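Local coordinates for sarcoplasmic calcium-binding proteins II, V, VI, and VII (Branchiostoma lanceolatum, PDB 2SAS), which binds calcium ions through EF-hand loops in muscle sarcoplasm and, like parvalbumin, seems more abundant in fast-contracting muscle, though its precise role is not established, at residues I10-F14 with V77-Y82; L65-A69 with E81-M85. All coordinates share one frame. Residue numbers count along the deposited sequence, not the author numbering.

Contact 1 (I10-F14 with V77-Y82); sequences IKFTF and VSWEEY. With CA (calcium ion), chain C.
Residues 10-14 are helical, a piece of the entering helix of EF-hand 1. Val77-Ser78 are a short strand leading into the exiting helix of EF-hand 2; CA atoms come nearest at Phe14 and Trp79, 7.3 Å apart. Ile10 sets CG2 3.5 Å from Tyr82 CE2 and 3.8 Å from Trp79 CH2. Lys11 lays its aliphatic chain over the indole, CD 3.7 Å from the centroid of the Trp79 six-membered ring (CH-pi), while NZ pairs with Asp15. Such packing of one EF-hand's entering helix on its partner's exiting helix is characteristic of paired EF-hands. Thr13 (chi1 p) accepts from Tyr82 OH, OH to OG1 2.7 Å, and donates from OG1 to Ile10 O at 2.9 Å. Phe14 (chi1 t) receives the Trp79 edge on its face, centroids 5.4 Å apart, planes at 72°, and meets Tyr82 obliquely, CD1 to CD2 3.4 Å. At the exiting helix's N-terminus, Ser78 (N-cap) and Glu81 form a capping box: Ser78 N donates to Glu81 OE1 (3.0 Å), Glu81 N weakly to Ser78 OG (3.5 Å).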
ATOM      1  N   ILE A  10      11.156  -4.139  -4.036  1.00 16.68           N
ATOM      2  CA  ILE A  10      12.240  -3.712  -3.127  1.00 16.41           C
ATOM      3  C   ILE A  10      11.755  -2.492  -2.321  1.00 15.44           C
ATOM      4  O   ILE A  10      11.911  -2.381  -1.099  1.00 15.65           O
ATOM      5  CB  ILE A  10      13.613  -3.550  -3.823  1.00 14.66           C
ATOM      6  CG1 ILE A  10      14.136  -4.975  -4.250  1.00 18.05           C
ATOM      7  CG2 ILE A  10      14.610  -2.976  -2.793  1.00 12.76           C
ATOM      8  CD1 ILE A  10      15.108  -5.005  -5.454  1.00 16.89           C
ATOM      9  N   LYS A  11      11.108  -1.564  -2.981  1.00 15.15           N
ATOM     10  CA  LYS A  11      10.566  -0.385  -2.283  1.00 16.86           C
ATOM     11  C   LYS A  11       9.631  -0.923  -1.188  1.00 17.83           C
ATOM     12  O   LYS A  11       9.725  -0.543  -0.013  1.00 18.78           O
ATOM     13  CB  LYS A  11       9.922   0.596  -3.219  1.00 15.92           C
ATOM     14  CG  LYS A  11       9.566   1.976  -2.623  1.00 17.20           C
ATOM     15  CD  LYS A  11      10.730   2.548  -1.791  1.00 14.40           C
ATOM     16  CE  LYS A  11      10.507   4.031  -1.590  1.00 17.68           C
ATOM     17  NZ  LYS A  11       9.433   4.265  -0.568  1.00 17.69           N
ATOM     18  N   PHE A  12       8.753  -1.856  -1.586  1.00 17.40           N
ATOM     19  CA  PHE A  12       7.812  -2.501  -0.693  1.00 16.08           C
ATOM     20  C   PHE A  12       8.459  -2.955   0.589  1.00 15.77           C
ATOM     21  O   PHE A  12       7.931  -2.603   1.665  1.00 17.65           O
ATOM     22  CB  PHE A  12       7.011  -3.619  -1.332  1.00 16.06           C
ATOM     23  CG  PHE A  12       5.961  -4.253  -0.472  1.00 15.84           C
ATOM     24  CD1 PHE A  12       6.257  -5.324   0.352  1.00 14.70           C
ATOM     25  CD2 PHE A  12       4.649  -3.749  -0.517  1.00 16.83           C
ATOM     26  CE1 PHE A  12       5.251  -5.933   1.119  1.00 15.86           C
ATOM     27  CE2 PHE A  12       3.640  -4.359   0.240  1.00 15.65           C
ATOM     28  CZ  PHE A  12       3.943  -5.446   1.051  1.00 14.47           C
ATOM     29  N   THR A  13       9.505  -3.723   0.554  1.00 16.36           N
ATOM     30  CA  THR A  13      10.192  -4.166   1.804  1.00 16.99           C
ATOM     31  C   THR A  13      10.842  -3.027   2.548  1.00 19.36           C
ATOM     32  O   THR A  13      10.978  -3.038   3.818  1.00 21.96           O
ATOM     33  CB  THR A  13      11.211  -5.308   1.428  1.00 16.48           C
ATOM     34  OG1 THR A  13      12.293  -4.674   0.686  1.00 17.27           O
ATOM     35  CG2 THR A  13      10.571  -6.398   0.557  1.00 17.40           C
ATOM     36  N   PHE A  14      11.316  -2.000   1.844  1.00 18.50           N
ATOM     37  CA  PHE A  14      11.997  -0.875   2.549  1.00 17.57           C
ATOM     38  C   PHE A  14      10.933  -0.309   3.485  1.00 18.43           C
ATOM     39  O   PHE A  14      11.068  -0.276   4.702  1.00 18.04           O
ATOM     40  CB  PHE A  14      12.553   0.131   1.535  1.00 17.02           C
ATOM     41  CG  PHE A  14      13.347   1.303   1.999  1.00 13.64           C
ATOM     42  CD1 PHE A  14      14.717   1.206   2.268  1.00 14.23           C
ATOM     43  CD2 PHE A  14      12.746   2.535   2.178  1.00 14.94           C
ATOM     44  CE1 PHE A  14      15.456   2.294   2.737  1.00 11.33           C
ATOM     45  CE2 PHE A  14      13.433   3.654   2.626  1.00 13.31           C
ATOM     46  CZ  PHE A  14      14.791   3.498   2.896  1.00 13.35           C
ATOM     47  N   VAL A  77      20.693   4.185   6.499  1.00 21.34           N
ATOM     48  CA  VAL A  77      20.724   3.440   5.224  1.00 19.95           C
ATOM     49  C   VAL A  77      19.662   4.183   4.386  1.00 21.09           C
ATOM     50  O   VAL A  77      18.493   4.275   4.823  1.00 21.84           O
ATOM     51  CB  VAL A  77      20.503   1.949   5.339  1.00 18.65           C
ATOM     52  CG1 VAL A  77      20.279   1.269   3.980  1.00 18.16           C
ATOM     53  CG2 VAL A  77      21.603   1.193   6.084  1.00 17.68           C
ATOM     54  N   SER A  78      20.053   4.752   3.247  1.00 19.30           N
ATOM     55  CA  SER A  78      18.970   5.440   2.480  1.00 19.20           C
ATOM     56  C   SER A  78      18.400   4.421   1.510  1.00 17.78           C
ATOM     57  O   SER A  78      18.944   3.303   1.387  1.00 17.82           O
ATOM     58  CB  SER A  78      19.604   6.633   1.736  1.00 19.05           C
ATOM     59  OG  SER A  78      20.813   6.159   1.166  1.00 20.08           O
ATOM     60  N   TRP A  79      17.369   4.822   0.837  1.00 17.86           N
ATOM     61  CA  TRP A  79      16.690   4.048  -0.213  1.00 18.51           C
ATOM     62  C   TRP A  79      17.701   3.642  -1.291  1.00 18.65           C
ATOM     63  O   TRP A  79      17.791   2.467  -1.652  1.00 19.77           O
ATOM     64  CB  TRP A  79      15.580   4.866  -0.870  1.00 16.92           C
ATOM     65  CG  TRP A  79      15.152   4.256  -2.177  1.00 19.08           C
ATOM     66  CD1 TRP A  79      15.106   4.886  -3.381  1.00 20.32           C
ATOM     67  CD2 TRP A  79      14.686   2.918  -2.392  1.00 18.92           C
ATOM     68  NE1 TRP A  79      14.608   4.027  -4.336  1.00 21.25           N
ATOM     69  CE2 TRP A  79      14.340   2.822  -3.754  1.00 19.56           C
ATOM     70  CE3 TRP A  79      14.461   1.831  -1.544  1.00 18.81           C
ATOM     71  CZ2 TRP A  79      13.789   1.673  -4.328  1.00 18.47           C
ATOM     72  CZ3 TRP A  79      13.912   0.674  -2.111  1.00 18.42           C
ATOM     73  CH2 TRP A  79      13.607   0.592  -3.463  1.00 18.58           C
ATOM     74  N   GLU A  80      18.409   4.640  -1.795  1.00 19.11           N
ATOM     75  CA  GLU A  80      19.475   4.446  -2.793  1.00 18.74           C
ATOM     76  C   GLU A  80      20.511   3.453  -2.315  1.00 17.49           C
ATOM     77  O   GLU A  80      20.878   2.522  -3.079  1.00 17.43           O
ATOM     78  CB  GLU A  80      20.183   5.769  -3.137  1.00 19.93           C
ATOM     79  CG  GLU A  80      19.183   6.900  -3.513  1.00 24.05           C
ATOM     80  CD  GLU A  80      18.551   7.556  -2.303  1.00 27.20           C
ATOM     81  OE1 GLU A  80      19.059   7.496  -1.188  1.00 28.98           O
ATOM     82  OE2 GLU A  80      17.484   8.152  -2.529  1.00 28.57           O
ATOM     83  N   GLU A  81      21.017   3.531  -1.092  1.00 16.61           N
ATOM     84  CA  GLU A  81      21.996   2.523  -0.649  1.00 17.14           C
ATOM     85  C   GLU A  81      21.339   1.153  -0.492  1.00 17.72           C
ATOM     86  O   GLU A  81      21.977   0.122  -0.802  1.00 17.90           O
ATOM     87  CB  GLU A  81      22.764   2.857   0.606  1.00 17.26           C
ATOM     88  CG  GLU A  81      23.140   4.357   0.722  1.00 18.22           C
ATOM     89  CD  GLU A  81      23.715   4.706   2.053  1.00 18.68           C
ATOM     90  OE1 GLU A  81      23.032   5.020   3.018  1.00 20.82           O
ATOM     91  OE2 GLU A  81      24.942   4.584   2.058  1.00 19.02           O
ATOM     92  N   TYR A  82      20.101   1.136  -0.045  1.00 17.75           N
ATOM     93  CA  TYR A  82      19.312  -0.085   0.107  1.00 18.39           C
ATOM     94  C   TYR A  82      19.057  -0.690  -1.283  1.00 18.46           C
ATOM     95  O   TYR A  82      19.084  -1.952  -1.406  1.00 18.32           O
ATOM     96  CB  TYR A  82      18.005   0.149   0.896  1.00 17.94           C
ATOM     97  CG  TYR A  82      17.153  -1.045   1.228  1.00 17.17           C
ATOM     98  CD1 TYR A  82      17.444  -1.962   2.253  1.00 17.75           C
ATOM     99  CD2 TYR A  82      16.053  -1.345   0.427  1.00 16.49           C
ATOM    100  CE1 TYR A  82      16.651  -3.101   2.480  1.00 16.75           C
ATOM    101  CE2 TYR A  82      15.235  -2.421   0.653  1.00 17.18           C
ATOM    102  CZ  TYR A  82      15.529  -3.319   1.697  1.00 17.79           C
ATOM    103  OH  TYR A  82      14.678  -4.399   1.901  1.00 14.59           O
TER
HETATM  104 CA    CA C 187      24.287   6.138   4.628  1.00 11.24          CA
HETATM  105  O   HOH W   1      23.112   7.921   3.807  1.00 17.75           O

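Contact 2 (L65-A69 with E81-M85); sequences LKGRA and EYLAM. With CA (calcium ion), chain C.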
ATOM      1  N   LEU A  65      22.955  -4.946   8.553  1.00 19.74           N
ATOM      2  CA  LEU A  65      22.444  -4.156   7.419  1.00 18.79           C
ATOM      3  C   LEU A  65      23.356  -2.925   7.236  1.00 19.44           C
ATOM      4  O   LEU A  65      23.820  -2.713   6.096  1.00 17.94           O
ATOM      5  CB  LEU A  65      20.974  -3.873   7.576  1.00 16.80           C
ATOM      6  CG  LEU A  65      20.298  -2.903   6.598  1.00 14.71           C
ATOM      7  CD1 LEU A  65      20.259  -3.489   5.226  1.00 12.95           C
ATOM      8  CD2 LEU A  65      18.910  -2.595   7.165  1.00 15.52           C
ATOM      9  N   LYS A  66      23.516  -2.161   8.302  1.00 18.85           N
ATOM     10  CA  LYS A  66      24.363  -0.957   8.317  1.00 19.48           C
ATOM     11  C   LYS A  66      25.734  -1.239   7.700  1.00 19.58           C
ATOM     12  O   LYS A  66      26.221  -0.476   6.846  1.00 20.00           O
ATOM     13  CB  LYS A  66      24.597  -0.447   9.736  1.00 18.95           C
ATOM     14  CG  LYS A  66      24.820   1.018   9.957  1.00 20.32           C
ATOM     15  CD  LYS A  66      25.035   1.407  11.405  1.00 23.39           C
ATOM     16  CE  LYS A  66      26.399   1.107  11.972  1.00 24.58           C
ATOM     17  NZ  LYS A  66      26.556  -0.344  12.290  1.00 27.79           N
ATOM     18  N   GLY A  67      26.384  -2.286   8.117  1.00 19.88           N
ATOM     19  CA  GLY A  67      27.713  -2.676   7.620  1.00 21.33           C
ATOM     20  C   GLY A  67      27.794  -3.145   6.199  1.00 21.45           C
ATOM     21  O   GLY A  67      28.880  -3.428   5.652  1.00 22.04           O
ATOM     22  N   ARG A  68      26.687  -3.270   5.500  1.00 22.71           N
ATOM     23  CA  ARG A  68      26.622  -3.730   4.121  1.00 22.74           C
ATOM     24  C   ARG A  68      26.081  -2.686   3.146  1.00 22.45           C
ATOM     25  O   ARG A  68      26.411  -2.743   1.937  1.00 24.40           O
ATOM     26  CB  ARG A  68      25.652  -4.881   3.939  1.00 23.16           C
ATOM     27  CG  ARG A  68      26.025  -6.275   4.323  1.00 26.34           C
ATOM     28  CD  ARG A  68      24.834  -7.174   4.074  1.00 28.91           C
ATOM     29  NE  ARG A  68      24.829  -8.276   5.026  1.00 30.21           N
ATOM     30  CZ  ARG A  68      25.659  -9.313   4.845  1.00 33.38           C
ATOM     31  NH1 ARG A  68      26.406  -9.335   3.738  1.00 34.83           N
ATOM     32  NH2 ARG A  68      25.733 -10.336   5.695  1.00 35.28           N
ATOM     33  N   ALA A  69      25.225  -1.843   3.653  1.00 20.82           N
ATOM     34  CA  ALA A  69      24.552  -0.873   2.790  1.00 19.78           C
ATOM     35  C   ALA A  69      24.938   0.547   3.070  1.00 18.38           C
ATOM     36  O   ALA A  69      24.751   1.344   2.157  1.00 17.89           O
ATOM     37  CB  ALA A  69      23.019  -1.068   2.887  1.00 18.77           C
ATOM     38  N   GLU A  81      21.017   3.531  -1.092  1.00 16.61           N
ATOM     39  CA  GLU A  81      21.996   2.523  -0.649  1.00 17.14           C
ATOM     40  C   GLU A  81      21.339   1.153  -0.492  1.00 17.72           C
ATOM     41  O   GLU A  81      21.977   0.122  -0.802  1.00 17.90           O
ATOM     42  CB  GLU A  81      22.764   2.857   0.606  1.00 17.26           C
ATOM     43  CG  GLU A  81      23.140   4.357   0.722  1.00 18.22           C
ATOM     44  CD  GLU A  81      23.715   4.706   2.053  1.00 18.68           C
ATOM     45  OE1 GLU A  81      23.032   5.020   3.018  1.00 20.82           O
ATOM     46  OE2 GLU A  81      24.942   4.584   2.058  1.00 19.02           O
ATOM     47  N   TYR A  82      20.101   1.136  -0.045  1.00 17.75           N
ATOM     48  CA  TYR A  82      19.312  -0.085   0.107  1.00 18.39           C
ATOM     49  C   TYR A  82      19.057  -0.690  -1.283  1.00 18.46           C
ATOM     50  O   TYR A  82      19.084  -1.952  -1.406  1.00 18.32           O
ATOM     51  CB  TYR A  82      18.005   0.149   0.896  1.00 17.94           C
ATOM     52  CG  TYR A  82      17.153  -1.045   1.228  1.00 17.17           C
ATOM     53  CD1 TYR A  82      17.444  -1.962   2.253  1.00 17.75           C
ATOM     54  CD2 TYR A  82      16.053  -1.345   0.427  1.00 16.49           C
ATOM     55  CE1 TYR A  82      16.651  -3.101   2.480  1.00 16.75           C
ATOM     56  CE2 TYR A  82      15.235  -2.421   0.653  1.00 17.18           C
ATOM     57  CZ  TYR A  82      15.529  -3.319   1.697  1.00 17.79           C
ATOM     58  OH  TYR A  82      14.678  -4.399   1.901  1.00 14.59           O
ATOM     59  N   LEU A  83      18.837   0.167  -2.269  1.00 18.19           N
ATOM     60  CA  LEU A  83      18.603  -0.347  -3.676  1.00 18.25           C
ATOM     61  C   LEU A  83      19.908  -1.009  -4.122  1.00 18.65           C
ATOM     62  O   LEU A  83      19.972  -2.182  -4.510  1.00 19.63           O
ATOM     63  CB  LEU A  83      18.157   0.815  -4.524  1.00 17.16           C
ATOM     64  CG  LEU A  83      17.067   0.660  -5.553  1.00 21.01           C
ATOM     65  CD1 LEU A  83      17.160   1.758  -6.617  1.00 19.38           C
ATOM     66  CD2 LEU A  83      17.072  -0.697  -6.271  1.00 20.62           C
ATOM     67  N   ALA A  84      20.992  -0.246  -4.018  1.00 18.47           N
ATOM     68  CA  ALA A  84      22.356  -0.697  -4.329  1.00 17.07           C
ATOM     69  C   ALA A  84      22.658  -2.014  -3.698  1.00 16.72           C
ATOM     70  O   ALA A  84      23.230  -2.887  -4.371  1.00 19.36           O
ATOM     71  CB  ALA A  84      23.374   0.354  -3.874  1.00 17.68           C
ATOM     72  N   MET A  85      22.353  -2.205  -2.425  1.00 17.61           N
ATOM     73  CA  MET A  85      22.583  -3.473  -1.717  1.00 17.42           C
ATOM     74  C   MET A  85      21.825  -4.595  -2.439  1.00 17.38           C
ATOM     75  O   MET A  85      22.375  -5.679  -2.693  1.00 18.38           O
ATOM     76  CB  MET A  85      22.168  -3.430  -0.258  1.00 17.50           C
ATOM     77  CG  MET A  85      22.241  -4.805   0.372  1.00 18.58           C
ATOM     78  SD  MET A  85      21.922  -4.616   2.177  1.00 21.10           S
ATOM     79  CE  MET A  85      20.213  -4.066   2.021  1.00 18.31           C
TER
HETATM   80 CA    CA C 187      24.287   6.138   4.628  1.00 11.24          CA
HETATM   81  O   HOH W   1      23.112   7.921   3.807  1.00 17.75           O
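This is a helix-helix contact inside a single EF-hand: the last turn of the entering helix 48-69 meets the first turns of the exiting helix 79-91, with the calcium loop between them. The short axes cross at 82° and approach to 10.0 Å, the nearly perpendicular arrangement of a calcium-loaded, open EF-hand. The two helices are closest at the loop end, where the CA atoms of Ala69 and Glu81 lie 5.5 Å apart and Ala69 O is 2.9 Å from Glu81 CB. Further from the ion the contact is apolar. Met85, with chi1 and chi2 both t, extends across the gap: its CE reaches Leu65 CD1 at 3.3 Å and its SD lies 3.8 Å from Ala69 CB. Arg68 adds CB, 4.1 Å from Met85 SD, while its guanidinium turns away to a salt bridge with Asp64. Leu65 CD1 also reaches the edge of the Tyr82 ring, 4.4 Å from CD1. Glu81 joins this packing to the metal, since its OE1 binds calcium at 2.3 Å, and its OE2 takes a hydrogen bond from Ile71 N in the loop. Around the pair, Leu18 of helix 4-18 touches both Leu65 and Tyr82, Trp102 packs on Met85, and Val77 of strand 77-78 touches Ala69 and Tyr82.

How the contacts relate
Contact 2 closes one EF-hand on itself, whereas contact 1 joins that hand to EF-hand 1; both use helix 79-91, and their centres are 8 Å apart. Tyr82 serves both, and Glu81 belongs to both segments beside the calcium, which it shares with Asp70, Asn72, Asp74, the Val76 carbonyl and water 1. The two contacts also touch directly, Val77 CG1 lying 3.8 Å from Ala69 CB. Val77 hydrogen-bonds through its backbone to Ile26, linking the two calcium loops by a short antiparallel sheet. The Phe14 side chain is about 7 Å from another calcium ion, so contact 1 lies close to both sites.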